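Probable ribose-5-phosphate isomerase B (Mycoplasma genitalium, PDB 6MU0) probably interconverts ribulose 5-phosphate and ribose 5-phosphate, the isomerisation step of the non-oxidative pentose phosphate pathway. Local coordinates at residues Ala107-Asn112 with Asn139-Arg144. Numbering follows the deposited sequence.
Sequences ARQHDN and NFEGGR
E141 N donates to Q109 O (2.9 Å) in a nearly straight hydrogen bond, 165° at the hydrogen, that reaches a lone pair of the carbonyl in its plane. Immediately alongside, two CA-H...O contacts bring the same backbones together: Q109 CA lies 3.4 Å from N139 O, and F140 CA meets R108 O. A water bridges the two segments, accepting from both Q109 NE2 and N139 N. The aromatic part belongs to F140, whose CG stands anti to the backbone N (chi1 -177°), turning the ring across the end of helix 101-109. N112 CB sits over one face, 3.6 Å from the ring centroid, in a CH-pi contact, and the N112 amide stacks on the ring with the planes 17° apart. G142 N lies over the opposite face, while H110 O meets the ring edge at F140 CE1. R108 O, which takes the backbone N-H of N112, also approaches that edge near F140 CD1 (3.3 Å). The aliphatic part of Q109 runs alongside extended E141, Q109 CG to E141 OE2 3.6 Å, and E141 OE1 lies in the plane of the H110 ring, 3.9 Å from H110 CD2. H110, probably the catalytic proton donor, and R144, probably substrate-binding, lie outside the pocket occupied here; as in related homodimers, they probably complete the partner subunit's site. The contact joins the C-terminal end of helix 101-109, before strand 115-117, to the surface loop between helices 125-137 and 144-158; R108 NH2 hydrogen-bonds F135 O, with a cation-pi contact to the F135 ring, while F140 packs on H145, whose ring stacks with H110.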
# COMPACT_ATOMS: atom_id res chain seq x y z
N ALA A 107 2.26 11.09 -1.03
CA ALA A 107 1.14 10.19 -0.78
C ALA A 107 0.85 10.07 0.71
O ALA A 107 -0.31 9.88 1.10
CB ALA A 107 1.44 8.81 -1.36
N ARG A 108 1.88 10.17 1.54
CA ARG A 108 1.72 10.21 2.99
C ARG A 108 1.44 11.64 3.48
O ARG A 108 0.50 11.87 4.24
CB ARG A 108 3.01 9.69 3.63
CG ARG A 108 2.84 9.07 5.00
CD ARG A 108 2.49 7.60 4.91
NE ARG A 108 2.23 7.05 6.24
CZ ARG A 108 3.17 6.58 7.05
NH1 ARG A 108 2.84 6.11 8.24
NH2 ARG A 108 4.45 6.58 6.68
N GLN A 109 2.26 12.60 3.02
CA GLN A 109 2.23 13.96 3.55
C GLN A 109 0.87 14.62 3.32
O GLN A 109 0.33 15.28 4.22
CB GLN A 109 3.33 14.79 2.89
CG GLN A 109 4.73 14.39 3.31
CD GLN A 109 5.80 14.94 2.38
OE1 GLN A 109 5.52 15.30 1.24
NE2 GLN A 109 7.04 14.99 2.87
N HIS A 110 0.34 14.51 2.10
CA HIS A 110 -0.93 15.13 1.76
C HIS A 110 -2.11 14.18 1.86
O HIS A 110 -3.18 14.56 2.35
CB HIS A 110 -0.90 15.68 0.33
CG HIS A 110 -0.07 16.90 0.16
ND1 HIS A 110 -0.18 17.73 -0.93
CD2 HIS A 110 0.88 17.45 0.96
CE1 HIS A 110 0.67 18.73 -0.81
NE2 HIS A 110 1.33 18.59 0.33
N ASP A 111 -1.96 12.94 1.40
CA ASP A 111 -3.11 12.06 1.26
C ASP A 111 -3.30 11.09 2.42
O ASP A 111 -4.29 10.36 2.43
CB ASP A 111 -3.00 11.24 -0.04
CG ASP A 111 -2.76 12.10 -1.25
OD1 ASP A 111 -3.70 12.78 -1.69
OD2 ASP A 111 -1.64 12.08 -1.77
N ASN A 112 -2.37 11.07 3.38
CA ASN A 112 -2.44 10.17 4.53
C ASN A 112 -2.69 8.72 4.13
O ASN A 112 -3.40 7.98 4.81
CB ASN A 112 -3.48 10.63 5.56
CG ASN A 112 -3.24 10.04 6.92
OD1 ASN A 112 -2.11 9.66 7.25
ND2 ASN A 112 -4.30 9.92 7.72
N ASN A 139 5.71 11.69 6.86
CA ASN A 139 4.66 11.84 7.85
C ASN A 139 3.53 12.68 7.27
O ASN A 139 3.77 13.63 6.51
CB ASN A 139 5.19 12.52 9.11
CG ASN A 139 6.28 11.71 9.79
OD1 ASN A 139 6.11 10.53 10.07
ND2 ASN A 139 7.42 12.35 10.04
N PHE A 140 2.30 12.34 7.64
CA PHE A 140 1.14 13.14 7.27
C PHE A 140 1.29 14.55 7.83
O PHE A 140 1.65 14.73 9.00
CB PHE A 140 -0.12 12.46 7.82
CG PHE A 140 -1.41 13.15 7.46
CD1 PHE A 140 -1.66 13.53 6.15
CD2 PHE A 140 -2.37 13.39 8.42
CE1 PHE A 140 -2.86 14.15 5.81
CE2 PHE A 140 -3.56 14.01 8.09
CZ PHE A 140 -3.81 14.39 6.79
N GLU A 141 1.02 15.55 6.99
CA GLU A 141 1.21 16.95 7.36
C GLU A 141 -0.03 17.60 7.98
O GLU A 141 0.06 18.74 8.45
CB GLU A 141 1.77 17.75 6.17
CG GLU A 141 3.22 17.35 5.83
CD GLU A 141 3.79 18.02 4.58
OE1 GLU A 141 3.06 18.75 3.88
OE2 GLU A 141 4.99 17.79 4.30
N GLY A 142 -1.17 16.91 8.00
CA GLY A 142 -2.35 17.41 8.69
C GLY A 142 -2.85 18.72 8.11
O GLY A 142 -2.71 19.01 6.92
N GLY A 143 -3.46 19.53 8.97
CA GLY A 143 -3.92 20.84 8.53
C GLY A 143 -4.99 20.74 7.47
O GLY A 143 -5.96 19.98 7.59
N ARG A 144 -4.80 21.50 6.38
CA ARG A 144 -5.76 21.45 5.28
C ARG A 144 -5.92 20.04 4.74
O ARG A 144 -7.00 19.67 4.26
CB ARG A 144 -5.31 22.40 4.16
CG ARG A 144 -4.01 22.00 3.47
CD ARG A 144 -3.44 23.18 2.69
NE ARG A 144 -2.27 22.84 1.87
CZ ARG A 144 -1.02 22.82 2.31
NH1 ARG A 144 -0.74 23.11 3.57
NH2 ARG A 144 -0.04 22.51 1.46
O HOH W 1 7.33 13.97 5.70